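Local atomic coordinates of 30-kDa cleavage and polyadenylation specificity factor 30 (Arabidopsis thaliana, PDB entry 5ZUU), a protein that binds m6A-modified RNA through its YTH domain and, within the CPSF complex, takes part in pre-mRNA 3'-end formation and poly(A) site selection. Residues F20-N25 with R135-L140; Q36-T41 with G100-V105. All coordinates share one frame; numbering follows the deposited sequence.

How the contacts relate
Starting from the N terminus, the chain runs through strand 17-24, which supplies most of F20-N25, then helix 27-36 and, from its last residue through short strand 38-39, the segment Q36-T41. Contact 2 closes its loop when G100-V105 leads into strand 103-114, after helix 46-55 and strands 58-65 and 70-77. Contact 1 closes only later, when R135-L140 returns to strand 17-24, so the loop of contact 2 nests inside it. The contacts pair the outermost strands, 38-39 and 138-140, with their neighbours 103-114 and 17-24, at opposite margins of one mixed sheet, yet their centres are about 14 Å apart and they touch: V22 packs on W39, and D136 and C137 on T41. Both reach the bound RNA.

Contact 1 of 2, residues F20-N25 with R135-L140; sequences FVVKSN and RDCQEL. With nucleotides of chain F.
F20 lays a face of its ring against the side chain of E139 where short strand 138-140 runs antiparallel to strand 17-24, forming one margin of the mixed sheet of the YTH domain. E139 CG stands 4.0 Å from the centroid of the F20 ring in a CH-pi contact. The E139 chain is extended beyond CG, with CG anti to the backbone N (chi1 -165°), which carries the carboxylate along the ring to a salt bridge with R18. A glutamate can thus serve apolar and charged partners at once. At the ring's edge, in plane, C137 O lies 3.5 Å from F20 CD2. On the other face of the sheet, branched V21 meets L140, CG2 to CD1 at 3.7 Å, a compact apolar pair. V21 N bonds to Q138 O at 2.9 Å, whereas the return bond from C137 N to V21 O is weak and bent.

Before the strand, R135 to Q138 form a type II turn, and there a side chain takes over the pairing. D136 brings OD1 within 2.9 Å of K23 N, which it meets on the anti side of the carboxylate, tilted out of its plane; OD2 is bonded to Q42. The same turn grips RNA. D136 N donates to the phosphate of C6 of chain F, and the R135 guanidinium lies over that cytosine base. K23 bends at chi2 and chi3, its CG curling past the sugar-phosphate of C6 of chain F, until NZ reaches OP1 of U7 of chain F at 2.9 Å and O3' of C6 of chain F at 3.2 Å.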
# COMPACT_ATOMS: atom_id res chain seq x y z
N PHE A 20 5.87 0.65 -5.08
CA PHE A 20 5.78 2.11 -4.92
C PHE A 20 5.50 2.42 -3.47
O PHE A 20 4.68 1.74 -2.86
CB PHE A 20 4.65 2.71 -5.81
CG PHE A 20 4.88 2.57 -7.28
CD1 PHE A 20 4.68 1.37 -7.91
CD2 PHE A 20 5.32 3.63 -8.05
CE1 PHE A 20 4.95 1.22 -9.28
CE2 PHE A 20 5.58 3.49 -9.41
CZ PHE A 20 5.40 2.28 -10.02
N VAL A 21 6.17 3.42 -2.92
CA VAL A 21 5.79 3.97 -1.62
C VAL A 21 4.63 4.93 -1.81
O VAL A 21 4.67 5.79 -2.68
CB VAL A 21 6.94 4.72 -0.93
CG1 VAL A 21 6.47 5.39 0.37
CG2 VAL A 21 8.08 3.75 -0.63
N VAL A 22 3.57 4.75 -1.03
CA VAL A 22 2.40 5.56 -1.06
C VAL A 22 2.36 6.27 0.27
O VAL A 22 2.57 5.65 1.33
CB VAL A 22 1.15 4.69 -1.22
CG1 VAL A 22 -0.12 5.49 -0.90
CG2 VAL A 22 1.12 4.13 -2.62
N LYS A 23 2.19 7.60 0.23
CA LYS A 23 2.16 8.45 1.44
C LYS A 23 0.73 9.01 1.70
O LYS A 23 -0.01 9.30 0.77
CB LYS A 23 3.17 9.58 1.33
CG LYS A 23 4.65 9.11 1.17
CD LYS A 23 5.19 8.38 2.39
CE LYS A 23 5.19 9.19 3.67
NZ LYS A 23 6.19 8.68 4.64
N SER A 24 0.32 9.05 2.98
CA SER A 24 -0.90 9.76 3.45
C SER A 24 -0.57 10.81 4.50
O SER A 24 0.31 10.61 5.34
CB SER A 24 -1.89 8.78 4.05
OG SER A 24 -3.10 9.42 4.37
N ASN A 25 -1.26 11.94 4.41
CA ASN A 25 -1.12 13.07 5.33
C ASN A 25 -1.68 12.72 6.65
O ASN A 25 -1.39 13.42 7.58
CB ASN A 25 -1.99 14.26 4.91
CG ASN A 25 -1.38 15.11 3.85
OD1 ASN A 25 -0.16 15.13 3.66
ND2 ASN A 25 -2.23 15.82 3.14
N ARG A 135 8.72 10.31 -1.32
CA ARG A 135 7.47 11.05 -1.56
C ARG A 135 6.40 10.09 -2.04
O ARG A 135 6.67 8.94 -2.37
CB ARG A 135 7.69 12.22 -2.54
CG ARG A 135 8.52 13.37 -1.93
CD ARG A 135 8.37 14.71 -2.68
NE ARG A 135 8.77 15.99 -2.00
CZ ARG A 135 10.03 16.34 -1.81
NH1 ARG A 135 10.37 17.47 -1.27
NH2 ARG A 135 10.98 15.49 -2.16
N ASP A 136 5.18 10.59 -2.12
CA ASP A 136 4.02 9.80 -2.55
C ASP A 136 4.25 9.26 -3.97
O ASP A 136 4.58 10.01 -4.89
CB ASP A 136 2.78 10.69 -2.44
CG ASP A 136 1.45 9.95 -2.71
OD1 ASP A 136 1.30 8.78 -2.29
OD2 ASP A 136 0.57 10.57 -3.38
N CYS A 137 4.06 7.97 -4.13
CA CYS A 137 4.23 7.20 -5.36
C CYS A 137 5.63 7.16 -5.92
O CYS A 137 5.83 6.99 -7.10
CB CYS A 137 3.15 7.55 -6.40
SG CYS A 137 1.46 7.16 -5.85
N GLN A 138 6.62 7.37 -5.09
CA GLN A 138 8.00 7.09 -5.49
C GLN A 138 8.20 5.57 -5.73
O GLN A 138 7.90 4.71 -4.86
CB GLN A 138 8.95 7.59 -4.42
CG GLN A 138 10.36 7.03 -4.51
CD GLN A 138 11.05 7.72 -5.63
OE1 GLN A 138 11.27 8.93 -5.54
NE2 GLN A 138 11.29 7.01 -6.73
N GLU A 139 8.67 5.22 -6.91
CA GLU A 139 8.96 3.82 -7.23
C GLU A 139 10.22 3.33 -6.48
O GLU A 139 11.20 4.06 -6.38
CB GLU A 139 9.13 3.59 -8.76
CG GLU A 139 9.06 2.09 -9.07
CD GLU A 139 9.02 1.66 -10.49
OE1 GLU A 139 8.99 0.43 -10.76
OE2 GLU A 139 8.97 2.54 -11.37
N LEU A 140 10.17 2.12 -5.94
CA LEU A 140 11.33 1.48 -5.38
C LEU A 140 11.94 0.64 -6.48
O LEU A 140 11.22 -0.10 -7.19
CB LEU A 140 10.96 0.61 -4.13
CG LEU A 140 10.32 1.45 -3.00
CD1 LEU A 140 9.50 0.64 -2.03
CD2 LEU A 140 11.36 2.20 -2.21
P C F 6 4.38 13.75 0.29
OP1 C F 6 5.13 14.98 0.58
OP2 C F 6 4.43 13.18 -1.08
O5' C F 6 4.90 12.58 1.26
C5' C F 6 5.63 12.92 2.45
C4' C F 6 7.04 12.38 2.37
O4' C F 6 7.76 13.06 1.32
C3' C F 6 7.89 12.54 3.62
O3' C F 6 7.61 11.49 4.53
C2' C F 6 9.29 12.48 3.04
O2' C F 6 9.72 11.16 2.77
C1' C F 6 9.10 13.29 1.75
N1 C F 6 9.30 14.74 1.88
C2 C F 6 10.61 15.22 2.06
O2 C F 6 11.53 14.40 2.17
N3 C F 6 10.83 16.55 2.10
C4 C F 6 9.81 17.40 1.95
N4 C F 6 10.08 18.70 2.02
C5 C F 6 8.47 16.95 1.75
C6 C F 6 8.26 15.62 1.72
P U F 7 7.66 11.71 6.09
OP1 U F 7 7.18 10.48 6.70
OP2 U F 7 7.05 12.94 6.46
O5' U F 7 9.21 11.86 6.42
C5' U F 7 10.06 10.73 6.25
C4' U F 7 11.49 11.15 6.39
O4' U F 7 11.81 12.14 5.38
C3' U F 7 11.81 11.81 7.71
O3' U F 7 12.17 10.78 8.61
C2' U F 7 13.00 12.67 7.36
O2' U F 7 14.18 11.91 7.20
C1' U F 7 12.61 13.16 5.98
N1 U F 7 11.87 14.43 5.93
C2 U F 7 12.59 15.61 5.99
O2 U F 7 13.79 15.66 6.23
N3 U F 7 11.83 16.74 5.81
C4 U F 7 10.49 16.82 5.53
O4 U F 7 9.97 17.92 5.35
C5 U F 7 9.81 15.55 5.49
C6 U F 7 10.51 14.43 5.67

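Contact 2 of 2, residues Q36-T41 with G100-V105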
# COMPACT_ATOMS: atom_id res chain seq x y z
N GLN A 36 -12.37 -0.19 3.47
CA GLN A 36 -13.07 -0.22 2.18
C GLN A 36 -12.35 -0.88 1.04
O GLN A 36 -12.95 -1.13 0.04
CB GLN A 36 -13.42 1.23 1.82
CG GLN A 36 -14.43 1.78 2.80
CD GLN A 36 -14.71 3.22 2.62
OE1 GLN A 36 -14.53 3.79 1.55
NE2 GLN A 36 -15.16 3.85 3.69
N GLY A 37 -11.05 -1.14 1.13
CA GLY A 37 -10.35 -1.73 -0.03
C GLY A 37 -10.18 -0.83 -1.23
O GLY A 37 -10.23 -1.27 -2.41
N VAL A 38 -9.90 0.42 -0.92
CA VAL A 38 -9.94 1.51 -1.87
C VAL A 38 -8.88 2.53 -1.56
O VAL A 38 -8.60 2.75 -0.41
CB VAL A 38 -11.37 2.08 -1.81
CG1 VAL A 38 -11.46 3.54 -1.49
CG2 VAL A 38 -12.13 1.70 -3.05
N TRP A 39 -8.28 3.13 -2.57
CA TRP A 39 -7.42 4.26 -2.39
C TRP A 39 -7.66 5.27 -3.50
O TRP A 39 -8.23 4.95 -4.53
CB TRP A 39 -5.93 3.82 -2.41
CG TRP A 39 -4.91 4.90 -1.93
CD1 TRP A 39 -3.89 5.42 -2.64
CD2 TRP A 39 -4.90 5.60 -0.69
NE1 TRP A 39 -3.24 6.37 -1.94
CE2 TRP A 39 -3.81 6.49 -0.71
CE3 TRP A 39 -5.67 5.52 0.47
CZ2 TRP A 39 -3.46 7.30 0.39
CZ3 TRP A 39 -5.36 6.31 1.52
CH2 TRP A 39 -4.29 7.24 1.47
N ALA A 40 -7.19 6.49 -3.28
CA ALA A 40 -7.08 7.49 -4.32
C ALA A 40 -5.76 8.22 -4.12
O ALA A 40 -5.42 8.55 -2.99
CB ALA A 40 -8.27 8.48 -4.27
N THR A 41 -5.05 8.55 -5.21
CA THR A 41 -3.80 9.31 -5.08
C THR A 41 -3.94 10.70 -5.66
O THR A 41 -5.01 11.09 -6.14
CB THR A 41 -2.58 8.51 -5.64
OG1 THR A 41 -1.37 9.19 -5.27
CG2 THR A 41 -2.62 8.33 -7.17
N GLY A 100 -7.56 12.12 -6.78
CA GLY A 100 -8.01 11.67 -8.06
C GLY A 100 -9.12 10.67 -7.92
O GLY A 100 -9.89 10.74 -7.01
N ARG A 101 -9.20 9.76 -8.85
CA ARG A 101 -10.26 8.80 -8.83
C ARG A 101 -9.93 7.61 -7.89
O ARG A 101 -8.75 7.19 -7.77
CB ARG A 101 -10.49 8.29 -10.23
CG ARG A 101 -10.97 9.35 -11.20
CD ARG A 101 -10.78 8.84 -12.62
NE ARG A 101 -11.05 9.93 -13.55
CZ ARG A 101 -11.94 9.94 -14.54
NH1 ARG A 101 -12.64 8.87 -14.90
NH2 ARG A 101 -12.04 11.04 -15.27
N ASN A 102 -10.96 7.08 -7.23
CA ASN A 102 -10.78 5.95 -6.33
C ASN A 102 -10.41 4.78 -7.19
O ASN A 102 -10.96 4.63 -8.28
CB ASN A 102 -12.08 5.59 -5.58
CG ASN A 102 -12.46 6.60 -4.52
OD1 ASN A 102 -11.67 7.45 -4.10
ND2 ASN A 102 -13.68 6.45 -4.01
N PHE A 103 -9.50 3.94 -6.72
CA PHE A 103 -9.27 2.61 -7.31
C PHE A 103 -9.19 1.49 -6.23
O PHE A 103 -9.05 1.76 -5.07
CB PHE A 103 -8.01 2.65 -8.22
CG PHE A 103 -6.74 2.98 -7.46
CD1 PHE A 103 -6.39 4.30 -7.21
CD2 PHE A 103 -5.93 1.95 -6.93
CE1 PHE A 103 -5.24 4.62 -6.45
CE2 PHE A 103 -4.79 2.27 -6.16
CZ PHE A 103 -4.42 3.60 -5.94
N SER A 104 -9.35 0.25 -6.62
CA SER A 104 -9.30 -0.87 -5.69
C SER A 104 -7.90 -1.22 -5.26
O SER A 104 -6.95 -1.22 -6.07
CB SER A 104 -9.79 -2.18 -6.34
OG SER A 104 -11.06 -1.98 -6.78
N VAL A 105 -7.80 -1.62 -4.01
CA VAL A 105 -6.60 -2.22 -3.48
C VAL A 105 -7.03 -3.39 -2.61
O VAL A 105 -8.14 -3.40 -2.12
CB VAL A 105 -5.69 -1.22 -2.72
CG1 VAL A 105 -5.32 -0.10 -3.62
CG2 VAL A 105 -6.36 -0.65 -1.48
O HOH W 1 -6.49 8.23 -7.81
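The ring of F103 leans over the peptide of W39, F103 CD1 lying 3.3 Å from W39 O. F103 CZ meets W39 CD1 at the indole's edge. F103 CG lies between its own backbone N and carbonyl carbon (chi1 62°), a rotamer that folds the flat ring back across the neighbouring strand; the two ring planes are nearly perpendicular (89°). Beneath them the backbones pair antiparallel: W39 N bonds to F103 O at 3.0 Å and F103 N to W39 O at 2.7 Å. V105 N donates to G37 O; G37, just past helix 27-36, has positive phi (69°), which glycine adopts without strain. Branched V105 meets W39 CB with CG1.

This is the outer margin of the YTH sheet opposite strand 138-140, and it builds part of the m6A pocket. W39 packs on the modified base, and the ring of W90 meets that of W39 edge-to-face, consistent with the aromatic cage of YTH domains; A40 O accepts a bond from the methylated amino group of the base. Further out, small A40 lets N102 OD1 approach its CB to 3.6 Å, and that oxygen accepts from W90 NE1. At the far end of the contact, G100 N bonds to T41 O at 2.8 Å, and T41 N donates to a water in the plane of the F103 ring.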